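Local coordinates for stage II sporulation protein E (SpoIIE) (Moorella thermoacetica, PDB 3ZT9) that probably removes phosphate from phosphorylated serine or threonine residues of stressosome proteins, as a manganese-bound phosphatase of the PP2C type in secondary messenger signalling, at residues 34-38 and 145-150; 108-112 and 138-143; 162-168 and 189-193. Residue numbers count along the deposited sequence, not the author numbering.

Interaction 1 of 3, residues 34-38 and 145-150. With MN (manganese (II) ion), chain C; MN (manganese (II) ion), chain B.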
# COMPACT_ATOMS: atom_id res chain seq x y z
N LEU A 34 -3.87 -5.78 -0.98
CA LEU A 34 -2.60 -5.14 -1.30
C LEU A 34 -2.37 -4.07 -0.26
O LEU A 34 -3.22 -3.21 -0.11
CB LEU A 34 -2.68 -4.42 -2.68
CG LEU A 34 -3.20 -5.26 -3.86
CD1 LEU A 34 -3.46 -4.32 -5.03
CD2 LEU A 34 -2.19 -6.30 -4.28
N ALA A 35 -1.23 -4.09 0.42
CA ALA A 35 -1.04 -3.14 1.50
C ALA A 35 0.38 -2.63 1.53
O ALA A 35 1.34 -3.39 1.27
CB ALA A 35 -1.38 -3.79 2.88
N VAL A 36 0.53 -1.35 1.91
CA VAL A 36 1.87 -0.81 2.16
C VAL A 36 1.83 -0.10 3.50
O VAL A 36 0.93 0.67 3.76
CB VAL A 36 2.33 0.20 1.05
CG1 VAL A 36 3.66 0.85 1.41
CG2 VAL A 36 2.45 -0.52 -0.34
N GLY A 37 2.85 -0.31 4.32
CA GLY A 37 2.94 0.41 5.58
C GLY A 37 4.27 1.15 5.61
O GLY A 37 5.26 0.73 5.00
N ASP A 38 4.30 2.26 6.35
CA ASP A 38 5.53 3.02 6.51
C ASP A 38 5.66 3.30 7.99
O ASP A 38 4.89 4.08 8.51
CB ASP A 38 5.39 4.34 5.69
CG ASP A 38 6.55 5.30 5.89
OD1 ASP A 38 7.37 5.08 6.81
OD2 ASP A 38 6.65 6.30 5.14
N PHE A 145 -3.40 -1.00 -10.28
CA PHE A 145 -3.33 -0.40 -8.95
C PHE A 145 -1.88 -0.06 -8.68
O PHE A 145 -0.99 -0.87 -8.91
CB PHE A 145 -3.81 -1.41 -7.89
CG PHE A 145 -5.29 -1.76 -7.98
CD1 PHE A 145 -5.78 -2.59 -8.97
CD2 PHE A 145 -6.18 -1.24 -7.06
CE1 PHE A 145 -7.15 -2.88 -9.05
CE2 PHE A 145 -7.53 -1.50 -7.14
CZ PHE A 145 -8.02 -2.35 -8.14
N LEU A 146 -1.62 1.14 -8.18
CA LEU A 146 -0.28 1.53 -7.78
C LEU A 146 -0.38 1.97 -6.30
O LEU A 146 -1.30 2.73 -5.96
CB LEU A 146 0.19 2.74 -8.61
CG LEU A 146 1.43 3.45 -8.06
CD1 LEU A 146 2.74 2.64 -8.20
CD2 LEU A 146 1.54 4.78 -8.78
N ILE A 147 0.51 1.49 -5.44
CA ILE A 147 0.53 1.93 -4.05
C ILE A 147 1.99 2.24 -3.74
O ILE A 147 2.87 1.45 -4.05
CB ILE A 147 -0.00 0.82 -3.02
CG1 ILE A 147 -1.41 0.30 -3.44
CG2 ILE A 147 -0.01 1.42 -1.55
CD1 ILE A 147 -2.01 -0.83 -2.57
N HIS A 148 2.26 3.38 -3.11
CA HIS A 148 3.63 3.61 -2.68
C HIS A 148 3.73 4.45 -1.41
O HIS A 148 2.89 5.29 -1.14
CB HIS A 148 4.47 4.23 -3.84
CG HIS A 148 3.99 5.56 -4.33
ND1 HIS A 148 4.30 6.75 -3.70
CD2 HIS A 148 3.22 5.88 -5.40
CE1 HIS A 148 3.74 7.75 -4.37
NE2 HIS A 148 3.07 7.25 -5.39
N SER A 149 4.78 4.21 -0.63
CA SER A 149 5.04 5.09 0.52
C SER A 149 5.54 6.44 0.04
O SER A 149 5.79 6.64 -1.16
CB SER A 149 6.12 4.48 1.41
OG SER A 149 7.37 4.42 0.74
N ASP A 150 5.68 7.38 0.98
CA ASP A 150 6.13 8.73 0.63
C ASP A 150 7.63 8.76 0.30
O ASP A 150 8.19 9.84 0.09
CB ASP A 150 5.77 9.70 1.75
CG ASP A 150 6.50 9.40 3.05
OD1 ASP A 150 7.35 8.48 3.10
OD2 ASP A 150 6.23 10.11 4.02
MN MN C . 8.46 7.48 4.60
MN MN B . 9.14 5.63 7.90
O HOH W 1 4.62 7.01 3.57
O HOH W 2 8.04 9.15 6.03
O HOH W 3 9.94 3.98 6.72
O HOH W 4 8.18 7.67 8.36
O HOH W 5 9.76 7.15 6.39
O HOH W 6 9.12 5.65 3.58
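The two-manganese centre of a PP2C-type phosphatase sits where two strands from facing sheets end side by side. Strand 31-39, here residues 34-38, belongs to one sheet and strand 144-148, here residues 145-148, to the other. The short segments run nearly parallel, at 16° with axes 7.2 Å apart, too far for backbone pairing, so side chains fill the gap. Leu34, Val36 and Asp38 point toward the other segment, and Phe145, Ile147 and Ser149 answer them, whereas Ala35, Leu146 and His148 point away. Val36 CG2 meets Ile147 CG2 at 3.4 Å, and Ile147 CD1 reaches Leu34 CB at 3.7 Å; branched aliphatic side chains suit this dry interior because they interlock without leaving a polar group unsatisfied. Leu34 CD1 extends the packing to Phe145 CB at 4.1 Å.

At the C-terminal ends polarity takes over. Asp38 OD2 and Asp150 OD1 lie 3.1 Å apart, a distance tolerable for two carboxylates because both bind one manganese, at 2.2 and 2.1 Å. Asp38 OD1 binds the second manganese at 2.1 Å, so this carboxylate bridges the pair, as does water 5. Asp185 completes the first site, and the carbonyls of Gly39 and Gly41 the second. Water 1 donates to Asp38 OD2 (2.7 Å) and accepts from Asp150 N (2.8 Å), joining the two segments. Asn103 holds Asp150 OD2, and Asp21 bonds Ser149 OG. A hydrophobic beta-sandwich core ending in an aspartate-bridged, water-bridged metal pair is the hallmark of the PP2C fold.

Interaction 2 of 3, residues 108-112 and 138-143. With MN (manganese (II) ion), chain D.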
# COMPACT_ATOMS: atom_id res chain seq x y z
N ILE A 108 -5.49 4.32 -8.74
CA ILE A 108 -6.17 3.23 -9.39
C ILE A 108 -6.54 3.69 -10.80
O ILE A 108 -7.30 4.64 -10.98
CB ILE A 108 -7.40 2.83 -8.59
CG1 ILE A 108 -6.97 2.39 -7.18
CG2 ILE A 108 -8.20 1.75 -9.35
CD1 ILE A 108 -8.12 2.20 -6.17
N LEU A 109 -5.95 3.05 -11.80
CA LEU A 109 -6.19 3.43 -13.19
C LEU A 109 -7.25 2.47 -13.67
O LEU A 109 -6.96 1.29 -13.86
CB LEU A 109 -4.92 3.26 -14.04
CG LEU A 109 -3.81 4.30 -13.90
CD1 LEU A 109 -3.45 4.49 -12.45
CD2 LEU A 109 -2.56 3.89 -14.74
N SER A 110 -8.46 2.94 -13.86
CA SER A 110 -9.55 2.01 -14.16
C SER A 110 -10.34 2.43 -15.36
O SER A 110 -10.26 3.60 -15.81
CB SER A 110 -10.50 1.87 -12.96
OG SER A 110 -11.46 2.91 -12.95
N ALA A 111 -11.15 1.50 -15.85
CA ALA A 111 -11.96 1.75 -17.04
C ALA A 111 -12.94 2.88 -16.75
O ALA A 111 -13.40 3.55 -17.67
CB ALA A 111 -12.73 0.46 -17.43
N LYS A 112 -13.23 3.07 -15.46
CA LYS A 112 -14.10 4.16 -14.98
C LYS A 112 -13.37 5.47 -14.72
O LYS A 112 -14.01 6.43 -14.31
CB LYS A 112 -14.79 3.78 -13.66
CG LYS A 112 -15.64 2.54 -13.71
CD LYS A 112 -16.63 2.61 -14.85
CE LYS A 112 -17.63 1.47 -14.77
NZ LYS A 112 -18.46 1.57 -13.55
N SER A 138 -15.53 0.22 -8.92
CA SER A 138 -15.78 -0.98 -9.71
C SER A 138 -14.48 -1.43 -10.32
O SER A 138 -13.70 -0.59 -10.81
CB SER A 138 -16.74 -0.66 -10.86
OG SER A 138 -17.93 -0.08 -10.35
N TYR A 139 -14.22 -2.74 -10.26
CA TYR A 139 -13.01 -3.32 -10.84
C TYR A 139 -13.37 -4.11 -12.10
O TYR A 139 -14.35 -4.86 -12.13
CB TYR A 139 -12.33 -4.28 -9.83
CG TYR A 139 -11.24 -5.11 -10.52
CD1 TYR A 139 -9.95 -4.58 -10.69
CD2 TYR A 139 -11.51 -6.38 -11.00
CE1 TYR A 139 -8.95 -5.31 -11.34
CE2 TYR A 139 -10.51 -7.12 -11.65
CZ TYR A 139 -9.24 -6.58 -11.80
OH TYR A 139 -8.28 -7.28 -12.46
N GLN A 140 -12.59 -3.97 -13.15
CA GLN A 140 -12.71 -4.93 -14.22
C GLN A 140 -11.29 -5.27 -14.66
O GLN A 140 -10.39 -4.47 -14.50
CB GLN A 140 -13.57 -4.39 -15.36
CG GLN A 140 -12.89 -3.50 -16.33
CD GLN A 140 -13.80 -3.17 -17.50
OE1 GLN A 140 -13.53 -3.57 -18.63
NE2 GLN A 140 -14.88 -2.47 -17.23
N GLU A 141 -11.11 -6.46 -15.20
CA GLU A 141 -9.79 -6.86 -15.66
C GLU A 141 -9.15 -5.79 -16.56
O GLU A 141 -9.80 -5.24 -17.46
CB GLU A 141 -9.93 -8.19 -16.41
CG GLU A 141 -8.68 -8.56 -17.19
CD GLU A 141 -7.46 -8.63 -16.33
OE1 GLU A 141 -7.48 -9.45 -15.39
OE2 GLU A 141 -6.48 -7.86 -16.57
N GLY A 142 -7.88 -5.52 -16.29
CA GLY A 142 -7.10 -4.50 -16.97
C GLY A 142 -6.89 -3.25 -16.12
O GLY A 142 -6.00 -2.44 -16.41
N ASP A 143 -7.72 -3.07 -15.10
CA ASP A 143 -7.52 -1.94 -14.18
C ASP A 143 -6.20 -2.14 -13.43
O ASP A 143 -5.84 -3.27 -13.10
CB ASP A 143 -8.66 -1.88 -13.19
CG ASP A 143 -10.00 -1.50 -13.85
OD1 ASP A 143 -10.04 -1.16 -15.04
OD2 ASP A 143 -11.03 -1.56 -13.15
MN MN D . -4.42 -8.03 -16.30
O HOH W 7 -12.78 2.07 -10.62
O HOH W 8 -4.91 -9.57 -14.78
O HOH W 9 -3.82 -6.66 -17.87
O HOH W 10 -4.51 -9.42 -18.04
O HOH W 11 -2.19 -8.51 -16.35
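One carboxylate, that of Asp143, ties together two chain segments and a turn, with its two oxygens doing different jobs. OD1 accepts the single direct hydrogen bond between the segments, from Ala111 N at 3.0 Å, while OD2 takes Gln140 N at 2.9 Å within its own segment. Aspartate suits the place because its short side chain holds two acceptors close to the backbone. Residues Gln140 to Asp143 form a type II beta turn, closed by Asp143 N to Gln140 O at 3.1 Å. Gly142, at phi 105°, takes its third position, where a CB would collide with the preceding carbonyl. Asp143 CA also makes a CA-H...O contact with Leu109 O at 3.3 Å.

Toward the solvent the contact loosens. Water 7 donates to Ser110 OG and to Ser138 O, both at 2.8 Å, and Ser110 OG also hydrogen-bonds Gly113. Ala111 CB rests on Gln140 NE2 at 3.6 Å. At the turn's second position Glu141 faces elsewhere: its OE2 binds a manganese at 2.1 Å, whose other protein ligand is the terminal carboxylate of Arg193, and Arg91 forms a salt bridge with OE1.

The contact lies at one end of the sandwich, its centre about 17 Å from the centre of the chain. Here the end of strand 105-110, which turns into strand 113-115, meets the connection that carries the chain from strand 135-138 of one sheet to strand 144-148 of the other, beside strand 105-110.

Interaction 3 of 3, residues 162-168 and 189-193. With MN (manganese (II) ion), chain D.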
# COMPACT_ATOMS: atom_id res chain seq x y z
N LEU A 162 2.71 2.43 -16.24
CA LEU A 162 1.99 1.30 -15.62
C LEU A 162 1.30 0.41 -16.67
O LEU A 162 1.08 -0.76 -16.41
CB LEU A 162 1.01 1.82 -14.57
CG LEU A 162 1.67 2.81 -13.57
CD1 LEU A 162 0.60 3.50 -12.72
CD2 LEU A 162 2.64 2.13 -12.69
N ALA A 163 1.04 0.95 -17.86
CA ALA A 163 0.41 0.17 -18.93
C ALA A 163 1.47 -0.41 -19.89
O ALA A 163 1.14 -0.94 -20.95
CB ALA A 163 -0.58 1.02 -19.69
N ASN A 164 2.75 -0.30 -19.52
CA ASN A 164 3.80 -0.90 -20.34
C ASN A 164 4.02 -2.36 -19.93
O ASN A 164 4.51 -2.63 -18.83
CB ASN A 164 5.13 -0.14 -20.18
CG ASN A 164 6.13 -0.54 -21.24
OD1 ASN A 164 6.37 -1.72 -21.41
ND2 ASN A 164 6.70 0.41 -21.97
N TYR A 165 3.64 -3.28 -20.80
CA TYR A 165 3.73 -4.69 -20.49
C TYR A 165 4.96 -5.32 -21.13
O TYR A 165 5.07 -6.53 -21.08
CB TYR A 165 2.47 -5.44 -20.94
CG TYR A 165 1.25 -5.16 -20.08
CD1 TYR A 165 0.43 -4.08 -20.33
CD2 TYR A 165 0.92 -6.03 -19.02
CE1 TYR A 165 -0.68 -3.86 -19.54
CE2 TYR A 165 -0.19 -5.82 -18.24
CZ TYR A 165 -0.98 -4.73 -18.50
OH TYR A 165 -2.12 -4.50 -17.69
N ARG A 166 5.87 -4.50 -21.69
CA ARG A 166 7.16 -5.02 -22.12
C ARG A 166 8.06 -5.36 -20.94
O ARG A 166 8.99 -6.11 -21.09
CB ARG A 166 7.86 -4.03 -23.04
CG ARG A 166 6.95 -3.73 -24.20
CD ARG A 166 7.54 -2.79 -25.24
NE ARG A 166 6.57 -2.60 -26.34
CZ ARG A 166 6.47 -1.50 -27.08
NH1 ARG A 166 7.31 -0.48 -26.84
NH2 ARG A 166 5.52 -1.42 -28.04
N LEU A 167 7.78 -4.74 -19.79
CA LEU A 167 8.38 -5.13 -18.52
C LEU A 167 7.33 -5.91 -17.72
O LEU A 167 6.11 -5.69 -17.86
CB LEU A 167 8.81 -3.91 -17.69
CG LEU A 167 10.07 -3.15 -18.10
CD1 LEU A 167 9.89 -2.52 -19.46
CD2 LEU A 167 10.35 -2.09 -17.05
N THR A 168 7.80 -6.82 -16.88
CA THR A 168 6.89 -7.51 -15.97
C THR A 168 6.55 -6.55 -14.83
O THR A 168 7.26 -5.59 -14.59
CB THR A 168 7.50 -8.77 -15.34
OG1 THR A 168 8.58 -8.40 -14.49
CG2 THR A 168 8.01 -9.71 -16.41
N VAL A 189 6.84 0.04 -3.04
CA VAL A 189 5.93 0.21 -4.16
C VAL A 189 5.30 -1.12 -4.49
O VAL A 189 6.02 -2.11 -4.56
CB VAL A 189 6.68 0.61 -5.46
CG1 VAL A 189 5.64 1.02 -6.55
CG2 VAL A 189 7.67 1.72 -5.20
N ILE A 190 3.99 -1.10 -4.78
CA ILE A 190 3.29 -2.28 -5.34
C ILE A 190 2.59 -1.86 -6.63
O ILE A 190 2.01 -0.78 -6.68
CB ILE A 190 2.20 -2.78 -4.37
CG1 ILE A 190 2.86 -3.30 -3.08
CG2 ILE A 190 1.40 -3.90 -5.00
CD1 ILE A 190 1.80 -3.74 -2.01
N VAL A 191 2.67 -2.67 -7.68
CA VAL A 191 1.82 -2.47 -8.85
C VAL A 191 1.10 -3.80 -9.08
O VAL A 191 1.75 -4.82 -9.02
CB VAL A 191 2.66 -2.15 -10.10
CG1 VAL A 191 1.80 -2.26 -11.37
CG2 VAL A 191 3.30 -0.71 -9.96
N ALA A 192 -0.21 -3.75 -9.32
CA ALA A 192 -1.04 -4.94 -9.62
C ALA A 192 -1.82 -4.65 -10.89
O ALA A 192 -2.41 -3.58 -11.03
CB ALA A 192 -1.99 -5.22 -8.48
N ARG A 193 -1.85 -5.59 -11.83
CA ARG A 193 -2.62 -5.35 -13.04
C ARG A 193 -3.01 -6.63 -13.71
O ARG A 193 -2.37 -7.65 -13.48
CB ARG A 193 -1.79 -4.53 -14.00
CG ARG A 193 -0.49 -5.21 -14.36
CD ARG A 193 0.47 -4.25 -15.06
NE ARG A 193 1.63 -5.01 -15.50
CZ ARG A 193 2.60 -4.52 -16.25
NH1 ARG A 193 2.60 -3.25 -16.62
NH2 ARG A 193 3.57 -5.32 -16.61
OXT ARG A 193 -3.95 -6.62 -14.51
MN MN D . -4.42 -8.03 -16.30
O HOH W 9 -3.82 -6.66 -17.87
O HOH W 11 -2.19 -8.51 -16.35
O HOH W 10 -4.51 -9.42 -18.04
O HOH W 8 -4.91 -9.57 -14.78
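Leu162 opens the loop with both kinds of contact: its CD2 packs on Val191 CG2 at 4.0 Å, apolar against apolar over the sheet, and its O accepts from Arg193 NH1 at 2.9 Å. Asn164 O takes the same nitrogen at 3.0 Å, and Asn164 OD1 accepts from Arg166 N at 2.8 Å, an Asx turn that bends the loop. Tyr165 then lays its ring flat on the guanidinium of Arg193, a cation-pi stack with Arg193 CZ 3.9 Å from the ring centroid, while its OH meets water 9 at 2.8 Å. Leu167 O receives Arg193 NH2 at 2.9 Å, and Thr168 N-caps helix 169-180. Arginine suits the centre, for its planar edge serves three carbonyls while its face stacks; Glu5 forms a salt bridge with NE. Arg193 also ends the chain, and its OXT binds manganese at 2.3 Å, with Glu141 completing the site. Cation-pi stacking and guanidinium-carbonyl bonding thus fix the loop before helix 169-180 to the end of strand 187-192, beside a peripheral metal site.

Overall arrangement
Interaction 1 lies at the heart of the sandwich, its centre about 2 Å from the chain's centre, and spans its two sheets. Interactions 2 and 3 lie toward the end remote from the manganese pair, with centres 18 and 14 Å from that of interaction 1 and 14 Å from each other. Along the chain, interaction 2 falls between the two segments of interaction 1, and interaction 3 follows both. Strands 105-110, 144-148 and 187-192 are neighbours in one sheet, so all three contacts share it: Phe145 packs on Ile108 and Tyr139, and Leu109 on Leu162. A separate manganese joins interactions 2 and 3, apart from the probable catalytic centre.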